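Local coordinates for putative periplasmic protein ydgH (Salmonella enterica subsp. enterica serovar Typhimurium, PDB 4EVU) that is of unknown function but carries a C-terminal YdgH/BhsA/McbA-like (DUF1471) domain and is probably a secreted or periplasmic protein, at residues 38-43 with 49-54. Sequence-based numbering, arbitrary orientation.
Sequences QVAKRA and KYYHIT
Every close contact here runs to a single aromatic ring: Y51, on strand 50-54, reaches across to the helix and meets V39, A40 and A43, with no hydrogen bond between the segments. A broad, flat ring suits this gap, since it presents a face to V39 while other ring atoms reach the two alanines. The methyl CG1 of V39 sits over that face, 3.8 Å from the ring centroid and 20° off the ring normal, a CH-pi contact. It is displaced toward the rim, and its nearest ring atom is Y51 CD1 at 3.6 Å. In V39 this methyl lies anti to the backbone N (chi1 178°), which carries it out over the ring. A beta-branched valine suits the place because its short, stiff side chain offers a methyl without a flexible tail.

One turn on, A43 turns its CB toward the strand and comes within 4.3 Å of Y51 CD2, while the CB of A40 lies 4.0 Å from Y51 CE2. Small residues here let the bulky ring come close to the helix backbone, as the 3.9 Å between A40 CA and Y51 CE2 attests.

Buried near the centre of the chain, the contact joins helix to sheet within the YdgH/BhsA/McbA-like domain; the axis of 38-43 passes 8.8 Å from that of strand 50-54, their N-to-C directions 133° apart. V39 also touches I66 on the adjacent strand 63-71 and F25 on strand 21-28 beyond. Between the two segments, then, cohesion comes from dispersion, methyl-to-ring attraction and burial of apolar surface, and their fit probably depends on shape more than on directional polar bonds.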
ATOM      1  N   GLN B  38       4.166  -6.219  -7.337  1.00 15.37           N
ATOM      2  CA  GLN B  38       4.575  -5.554  -8.570  1.00 15.47           C
ATOM      3  C   GLN B  38       5.822  -4.718  -8.348  1.00 14.80           C
ATOM      4  O   GLN B  38       6.721  -4.738  -9.179  1.00 16.57           O
ATOM      5  CB  GLN B  38       3.454  -4.686  -9.158  1.00 16.36           C
ATOM      6  CG  GLN B  38       2.233  -5.508  -9.621  1.00 18.29           C
ATOM      7  CD  GLN B  38       2.556  -6.472 -10.740  1.00 24.34           C
ATOM      8  OE1 GLN B  38       3.352  -6.162 -11.612  1.00 29.87           O
ATOM      9  NE2 GLN B  38       1.958  -7.653 -10.704  1.00 27.65           N
ATOM     10  N   VAL B  39       5.885  -3.990  -7.243  1.00 13.76           N
ATOM     11  CA  VAL B  39       7.084  -3.216  -6.931  1.00 13.60           C
ATOM     12  C   VAL B  39       8.298  -4.139  -6.726  1.00 13.76           C
ATOM     13  O   VAL B  39       9.364  -3.926  -7.304  1.00 15.03           O
ATOM     14  CB  VAL B  39       6.866  -2.310  -5.710  1.00 13.74           C
ATOM     15  CG1 VAL B  39       8.144  -1.546  -5.379  1.00 14.21           C
ATOM     16  CG2 VAL B  39       5.708  -1.308  -5.965  1.00 15.25           C
ATOM     17  N   ALA B  40       8.112  -5.213  -5.966  1.00 14.40           N
ATOM     18  CA  ALA B  40       9.202  -6.169  -5.672  1.00 13.47           C
ATOM     19  C   ALA B  40       9.736  -6.781  -6.967  1.00 13.92           C
ATOM     20  O   ALA B  40      10.937  -6.969  -7.108  1.00 15.15           O
ATOM     21  CB  ALA B  40       8.712  -7.251  -4.714  1.00 14.50           C
ATOM     22  N   LYS B  41       8.836  -7.134  -7.886  1.00 14.79           N
ATOM     23  CA  LYS B  41       9.215  -7.722  -9.183  1.00 15.39           C
ATOM     24  C   LYS B  41      10.089  -6.743  -9.982  1.00 15.44           C
ATOM     25  O   LYS B  41      11.127  -7.132 -10.552  1.00 17.16           O
ATOM     26  CB  LYS B  41       7.977  -8.171 -10.003  1.00 17.94           C
ATOM     27  CG  LYS B  41       8.303  -8.663 -11.415  1.00 23.28           C
ATOM     28  CD  LYS B  41       7.059  -8.958 -12.234  1.00 28.88           C
ATOM     29  CE  LYS B  41       6.245 -10.038 -11.599  1.00 31.13           C
ATOM     30  NZ  LYS B  41       5.144 -10.451 -12.484  1.00 33.81           N
ATOM     31  N   ARG B  42       9.702  -5.486 -10.014  1.00 16.08           N
ATOM     32  CA  ARG B  42      10.454  -4.489 -10.753  1.00 16.39           C
ATOM     33  C   ARG B  42      11.785  -4.207 -10.089  1.00 15.83           C
ATOM     34  O   ARG B  42      12.789  -3.954 -10.769  1.00 15.56           O
ATOM     35  CB  ARG B  42       9.637  -3.215 -10.905  1.00 16.76           C
ATOM     36  CG  ARG B  42       8.481  -3.362 -11.920  1.00 17.49           C
ATOM     37  CD  ARG B  42       7.427  -2.307 -11.743  1.00 19.05           C
ATOM     38  NE  ARG B  42       6.298  -2.365 -12.674  1.00 22.89           N
ATOM     39  CZ  ARG B  42       6.199  -1.668 -13.804  1.00 24.65           C
ATOM     40  NH1 ARG B  42       7.209  -0.916 -14.250  1.00 27.30           N
ATOM     41  NH2 ARG B  42       5.091  -1.773 -14.530  1.00 27.46           N
ATOM     42  N   ALA B  43      11.793  -4.259  -8.770  1.00 15.07           N
ATOM     43  CA  ALA B  43      13.024  -4.105  -8.011  1.00 14.26           C
ATOM     44  C   ALA B  43      13.983  -5.249  -8.333  1.00 14.77           C
ATOM     45  O   ALA B  43      15.181  -5.061  -8.549  1.00 15.64           O
ATOM     46  CB  ALA B  43      12.707  -4.062  -6.484  1.00 15.71           C
ATOM     47  N   LYS B  49      17.995  -5.632  -3.749  1.00 16.95           N
ATOM     48  CA  LYS B  49      17.614  -6.521  -2.651  1.00 19.13           C
ATOM     49  C   LYS B  49      16.526  -5.901  -1.764  1.00 17.35           C
ATOM     50  O   LYS B  49      15.812  -6.631  -1.078  1.00 18.91           O
ATOM     51  CB  LYS B  49      18.855  -6.853  -1.815  1.00 20.60           C
ATOM     52  CG  LYS B  49      19.968  -7.569  -2.587  1.00 26.99           C
ATOM     53  CD  LYS B  49      19.746  -9.060  -2.649  1.00 32.91           C
ATOM     54  CE  LYS B  49      21.060  -9.845  -2.789  1.00 35.47           C
ATOM     55  NZ  LYS B  49      20.863 -11.332  -2.871  1.00 36.38           N
ATOM     56  N   TYR B  50      16.362  -4.575  -1.800  1.00 15.89           N
ATOM     57  CA  TYR B  50      15.404  -3.881  -0.958  1.00 14.54           C
ATOM     58  C   TYR B  50      14.794  -2.746  -1.754  1.00 12.76           C
ATOM     59  O   TYR B  50      15.426  -2.229  -2.680  1.00 12.81           O
ATOM     60  CB  TYR B  50      16.033  -3.268   0.291  1.00 15.15           C
ATOM     61  CG  TYR B  50      16.903  -4.218   1.050  1.00 19.51           C
ATOM     62  CD1 TYR B  50      16.345  -5.130   1.940  1.00 24.00           C
ATOM     63  CD2 TYR B  50      18.263  -4.282   0.808  1.00 23.13           C
ATOM     64  CE1 TYR B  50      17.149  -6.057   2.623  1.00 26.57           C
ATOM     65  CE2 TYR B  50      19.060  -5.180   1.462  1.00 28.27           C
ATOM     66  CZ  TYR B  50      18.519  -6.072   2.360  1.00 28.40           C
ATOM     67  OH  TYR B  50      19.397  -6.961   2.999  1.00 34.53           O
ATOM     68  N   TYR B  51      13.600  -2.326  -1.344  1.00 12.98           N
ATOM     69  CA  TYR B  51      12.998  -1.112  -1.877  1.00 12.08           C
ATOM     70  C   TYR B  51      12.290  -0.344  -0.766  1.00 12.44           C
ATOM     71  O   TYR B  51      11.933  -0.913   0.248  1.00 13.32           O
ATOM     72  CB  TYR B  51      12.035  -1.413  -3.043  1.00 13.13           C
ATOM     73  CG  TYR B  51      10.824  -2.176  -2.618  1.00 15.44           C
ATOM     74  CD1 TYR B  51       9.691  -1.533  -2.173  1.00 15.54           C
ATOM     75  CD2 TYR B  51      10.821  -3.565  -2.663  1.00 15.03           C
ATOM     76  CE1 TYR B  51       8.553  -2.236  -1.773  1.00 16.48           C
ATOM     77  CE2 TYR B  51       9.692  -4.269  -2.249  1.00 16.47           C
ATOM     78  CZ  TYR B  51       8.560  -3.591  -1.821  1.00 16.34           C
ATOM     79  OH  TYR B  51       7.457  -4.304  -1.401  1.00 19.53           O
ATOM     80  N   HIS B  52      12.059   0.939  -1.012  1.00 11.77           N
ATOM     81  CA  HIS B  52      11.305   1.783  -0.113  1.00 12.48           C
ATOM     82  C   HIS B  52      10.405   2.677  -0.947  1.00 10.67           C
ATOM     83  O   HIS B  52      10.863   3.420  -1.817  1.00 11.41           O
ATOM     84  CB  HIS B  52      12.206   2.657   0.752  1.00 12.26           C
ATOM     85  CG  HIS B  52      11.459   3.559   1.651  1.00 13.46           C
ATOM     86  ND1 HIS B  52      10.631   3.103   2.653  1.00 14.21           N
ATOM     87  CD2 HIS B  52      11.339   4.903   1.634  1.00 14.17           C
ATOM     88  CE1 HIS B  52      10.047   4.145   3.223  1.00 15.34           C
ATOM     89  NE2 HIS B  52      10.477   5.245   2.639  1.00 17.75           N
ATOM     90  N   ILE B  53       9.082   2.550  -0.726  1.00 11.56           N
ATOM     91  CA  ILE B  53       8.126   3.361  -1.449  1.00 13.15           C
ATOM     92  C   ILE B  53       8.261   4.830  -1.035  1.00 11.27           C
ATOM     93  O   ILE B  53       8.270   5.153   0.137  1.00 14.32           O
ATOM     94  CB  ILE B  53       6.655   2.838  -1.276  1.00 14.56           C
ATOM     95  CG1 ILE B  53       6.510   1.366  -1.839  1.00 18.81           C
ATOM     96  CG2 ILE B  53       5.649   3.832  -1.884  1.00 14.51           C
ATOM     97  CD1 ILE B  53       5.157   0.792  -2.005  1.00 23.92           C
ATOM     98  N   THR B  54       8.433   5.692  -2.031  1.00 11.66           N
ATOM     99  CA  THR B  54       8.595   7.131  -1.833  1.00 12.00           C
ATOM    100  C   THR B  54       7.374   7.961  -2.190  1.00 11.30           C
ATOM    101  O   THR B  54       7.166   9.028  -1.600  1.00 12.62           O
ATOM    102  CB  THR B  54       9.807   7.621  -2.630  1.00 13.50           C
ATOM    103  OG1 THR B  54       9.724   7.113  -3.963  1.00 15.62           O
ATOM    104  CG2 THR B  54      11.097   7.078  -1.979  1.00 14.55           C
TER